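Side-chain contacts in tyrocidine synthase 2 (Brevibacillus parabrevis, PDB 6TA8), which belongs to the nonribosomal peptide synthetases, large multidomain enzymes, and is represented here by a condensation-domain region: residues Y90-D94 against G95-Q99; I137-H141 against G142-H146. All coordinates share one frame; numbering follows the deposited sequence.

Contact 1. Residues Y90-D94 against G95-Q99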
# COMPACT_ATOMS: atom_id res chain seq x y z
N TYR A 90 1.88 -4.58 -19.83
CA TYR A 90 3.24 -4.05 -19.81
C TYR A 90 4.10 -4.84 -20.78
O TYR A 90 4.23 -6.06 -20.64
CB TYR A 90 3.83 -4.11 -18.39
CG TYR A 90 3.11 -3.22 -17.40
CD1 TYR A 90 1.91 -3.62 -16.82
CD2 TYR A 90 3.64 -1.99 -17.03
CE1 TYR A 90 1.25 -2.81 -15.92
CE2 TYR A 90 2.99 -1.18 -16.12
CZ TYR A 90 1.79 -1.59 -15.57
OH TYR A 90 1.14 -0.78 -14.67
N LYS A 91 4.71 -4.15 -21.74
CA LYS A 91 5.54 -4.78 -22.75
C LYS A 91 6.99 -4.37 -22.59
O LYS A 91 7.29 -3.23 -22.22
CB LYS A 91 5.04 -4.44 -24.15
CG LYS A 91 3.71 -5.08 -24.49
CD LYS A 91 3.14 -4.56 -25.80
CE LYS A 91 2.39 -5.66 -26.53
NZ LYS A 91 1.67 -6.56 -25.59
N GLN A 92 7.90 -5.31 -22.86
CA GLN A 92 9.33 -5.06 -22.72
C GLN A 92 10.01 -4.97 -24.08
O GLN A 92 10.85 -5.81 -24.42
CB GLN A 92 9.97 -6.15 -21.87
CG GLN A 92 11.31 -5.77 -21.25
CD GLN A 92 11.57 -6.51 -19.95
OE1 GLN A 92 11.56 -5.92 -18.87
NE2 GLN A 92 11.79 -7.82 -20.05
N GLU A 93 9.67 -3.95 -24.87
CA GLU A 93 10.21 -3.79 -26.21
C GLU A 93 11.54 -3.03 -26.15
O GLU A 93 11.63 -1.99 -25.49
CB GLU A 93 9.22 -3.05 -27.11
CG GLU A 93 7.79 -3.57 -27.01
CD GLU A 93 7.21 -3.94 -28.36
OE1 GLU A 93 7.85 -4.72 -29.09
OE2 GLU A 93 6.10 -3.46 -28.68
N ASP A 94 12.55 -3.56 -26.84
CA ASP A 94 13.87 -2.93 -26.93
C ASP A 94 14.51 -2.74 -25.55
O ASP A 94 15.33 -1.84 -25.35
CB ASP A 94 13.81 -1.59 -27.67
CG ASP A 94 13.49 -1.76 -29.14
OD1 ASP A 94 13.33 -2.91 -29.59
OD2 ASP A 94 13.41 -0.74 -29.85
N GLY A 95 14.14 -3.59 -24.59
CA GLY A 95 14.63 -3.50 -23.24
C GLY A 95 13.84 -2.56 -22.35
O GLY A 95 13.70 -2.83 -21.15
N ALA A 96 13.32 -1.47 -22.90
CA ALA A 96 12.50 -0.54 -22.14
C ALA A 96 11.11 -1.13 -21.92
O ALA A 96 10.67 -2.04 -22.62
CB ALA A 96 12.40 0.81 -22.85
N ILE A 97 10.42 -0.59 -20.92
CA ILE A 97 9.09 -1.05 -20.54
C ILE A 97 8.06 -0.05 -21.03
O ILE A 97 8.23 1.17 -20.88
CB ILE A 97 8.99 -1.25 -19.01
CG1 ILE A 97 9.99 -2.31 -18.54
CG2 ILE A 97 7.57 -1.64 -18.61
CD1 ILE A 97 11.29 -1.74 -18.00
N LYS A 98 6.98 -0.56 -21.62
CA LYS A 98 5.91 0.27 -22.18
C LYS A 98 4.58 -0.26 -21.67
O LYS A 98 4.22 -1.41 -21.95
CB LYS A 98 5.96 0.25 -23.71
CG LYS A 98 4.73 0.82 -24.40
CD LYS A 98 4.83 0.67 -25.91
CE LYS A 98 3.59 1.17 -26.62
NZ LYS A 98 3.70 1.06 -28.10
N GLN A 99 3.86 0.57 -20.92
CA GLN A 99 2.54 0.22 -20.42
C GLN A 99 1.48 0.84 -21.31
O GLN A 99 1.54 2.03 -21.62
CB GLN A 99 2.35 0.65 -18.96
CG GLN A 99 2.50 2.14 -18.69
CD GLN A 99 1.82 2.58 -17.41
OE1 GLN A 99 1.19 1.78 -16.71
NE2 GLN A 99 1.93 3.87 -17.09
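The Y90 ring has I97 CG2 at its edge, near the ring plane and 4.3 Å from CD2, while Q99 CB approaches obliquely to 3.4 Å from CE2. The Q99 amide runs alongside the ring, pointing the same way, with the two planes 27° apart. Q99 CG sits between its backbone N and carbonyl carbon (chi1 59°), which carries the extended chain beside Y90 and brings OE1 to 3.3 Å from Y90 OH. Tyrosine and glutamine suit these buried places because each adds a polar end to a packing stem: Y90 OH is weakly hydrogen-bonded to L165 O, Q99 NE2 weakly to A36 O. K91 and K98 form an antiparallel hydrogen-bonded pair, both bonds 2.8 Å (K91 N to K98 O, K98 N to K91 O), and carry their chains on the opposite face. At the turn, G95 adopts phi 86°, where a side chain would jam against D94 O. Q92 OE1 lies 4.0 Å from I97 CG1 and is hydrogen-bonded by R52. This beta hairpin contributes strands 88-91 and 98-101 to a three-stranded antiparallel sheet completed by strand 33-35, and helix 39-46 packs on Y90 and Q99 through Q41 and on I97 through F45.

Contact 2. Residues I137-H141 against G142-H146; sequences IDLEH and GPLVH
A cis peptide joins G142 to P143 just where G142 N makes a weak hydrogen bond back to D138 O (3.0 Å). G142 has phi 72°, and a side chain there would clash with H141 O; proline suits the next position because it makes a cis bond far less costly. Inside the turn, D138 turns its CG opposite the backbone N (chi1 -175°), directing the carboxylate over the following residues. H141 ND1 donates to D138 OD2 at 2.7 Å, meeting its syn lone pair nearly in the imidazole plane; weaker bonds run from E140 N to OD1 and from H141 N to OD2, so the carboxylate chiefly fixes the ring and holds the backbone only weakly. Beyond the polar turn, L144 CD2 lies 3.7 Å from L139 CD2 and 3.9 Å from I137 CG2, the branched ends closing the buried side. I137 CG1 sits over the centre of the H146 ring, 4.1 Å from its centroid, a CH-pi contact. H146 NE2 is hydrogen-bonded to S136 O, whereas buried ND1 has no partner in the model. The weak E140 N to D138 OD1 bond gives D138-E140 the form of an Asx turn, within the connection from helix 122-134 to strand 145-152.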
# COMPACT_ATOMS: atom_id res chain seq x y z
N ILE A 137 -0.29 -14.56 -13.07
CA ILE A 137 -0.64 -13.28 -13.67
C ILE A 137 0.29 -13.02 -14.85
O ILE A 137 1.51 -13.06 -14.72
CB ILE A 137 -0.54 -12.14 -12.64
CG1 ILE A 137 -1.72 -12.22 -11.66
CG2 ILE A 137 -0.51 -10.79 -13.33
CD1 ILE A 137 -1.83 -11.01 -10.75
N ASP A 138 -0.30 -12.77 -16.02
CA ASP A 138 0.45 -12.45 -17.22
C ASP A 138 0.56 -10.93 -17.35
O ASP A 138 -0.46 -10.25 -17.52
CB ASP A 138 -0.22 -13.05 -18.46
CG ASP A 138 0.58 -12.83 -19.72
OD1 ASP A 138 1.78 -12.49 -19.62
OD2 ASP A 138 0.02 -13.00 -20.82
N LEU A 139 1.78 -10.41 -17.26
CA LEU A 139 1.97 -8.97 -17.29
C LEU A 139 1.98 -8.40 -18.70
O LEU A 139 1.57 -7.25 -18.91
CB LEU A 139 3.27 -8.59 -16.57
CG LEU A 139 3.12 -8.03 -15.15
CD1 LEU A 139 4.48 -7.71 -14.55
CD2 LEU A 139 2.24 -6.80 -15.16
N GLU A 140 2.44 -9.18 -19.69
CA GLU A 140 2.56 -8.65 -21.04
C GLU A 140 1.24 -8.69 -21.80
O GLU A 140 0.97 -7.78 -22.60
CB GLU A 140 3.64 -9.42 -21.81
CG GLU A 140 3.91 -8.85 -23.20
CD GLU A 140 5.27 -9.23 -23.74
OE1 GLU A 140 5.77 -8.52 -24.64
OE2 GLU A 140 5.85 -10.23 -23.27
N HIS A 141 0.42 -9.71 -21.58
CA HIS A 141 -0.83 -9.86 -22.30
C HIS A 141 -2.06 -9.70 -21.43
O HIS A 141 -3.17 -9.59 -21.96
CB HIS A 141 -0.88 -11.23 -23.01
CG HIS A 141 0.40 -11.60 -23.69
ND1 HIS A 141 1.22 -12.61 -23.22
CD2 HIS A 141 1.00 -11.11 -24.80
CE1 HIS A 141 2.27 -12.72 -24.02
NE2 HIS A 141 2.16 -11.82 -24.98
N GLY A 142 -1.91 -9.68 -20.11
CA GLY A 142 -3.03 -9.55 -19.21
C GLY A 142 -3.88 -10.81 -19.17
O GLY A 142 -3.56 -11.82 -19.79
N PRO A 143 -5.00 -10.76 -18.44
CA PRO A 143 -5.42 -9.60 -17.64
C PRO A 143 -4.77 -9.58 -16.25
O PRO A 143 -4.33 -10.62 -15.77
CB PRO A 143 -6.93 -9.79 -17.53
CG PRO A 143 -7.11 -11.26 -17.55
CD PRO A 143 -6.03 -11.82 -18.45
N LEU A 144 -4.73 -8.41 -15.63
CA LEU A 144 -4.12 -8.25 -14.31
C LEU A 144 -5.08 -8.54 -13.17
O LEU A 144 -4.67 -8.50 -12.01
CB LEU A 144 -3.55 -6.84 -14.16
CG LEU A 144 -2.47 -6.43 -15.17
CD1 LEU A 144 -1.92 -5.06 -14.83
CD2 LEU A 144 -1.36 -7.47 -15.20
N VAL A 145 -6.35 -8.83 -13.46
CA VAL A 145 -7.36 -9.09 -12.44
C VAL A 145 -7.73 -10.56 -12.49
O VAL A 145 -8.16 -11.07 -13.54
CB VAL A 145 -8.60 -8.20 -12.64
CG1 VAL A 145 -9.61 -8.44 -11.53
CG2 VAL A 145 -8.20 -6.74 -12.70
N HIS A 146 -7.57 -11.25 -11.36
CA HIS A 146 -7.95 -12.65 -11.22
C HIS A 146 -9.03 -12.76 -10.15
O HIS A 146 -8.83 -12.33 -9.02
CB HIS A 146 -6.74 -13.52 -10.84
CG HIS A 146 -5.85 -13.84 -12.00
ND1 HIS A 146 -5.61 -12.96 -13.03
CD2 HIS A 146 -5.12 -14.95 -12.28
CE1 HIS A 146 -4.79 -13.51 -13.90
NE2 HIS A 146 -4.47 -14.72 -13.47
O HOH W 1 -3.48 -12.73 -16.61

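How the contacts relate
Contacts 1 and 2 follow in series along the chain, with centres about 15 Å apart, and meet along the strand 88-91 side of the hairpin. A probable backbone hydrogen bond from Y90 N to L139 O (2.8 Å) ties that strand to the loop of contact 2. Beside it, Y90 CE1 packs on L144 CD1 at 4.0 Å, so one tyrosine belongs to both clusters. K91 NZ comes within 3.3 Å of E140 O. Both contacts also border the HHxxxDG sequence that marks condensation domains: I137 and L139 touch H163, its first histidine, while Y90 and L144 pack on V166 within it.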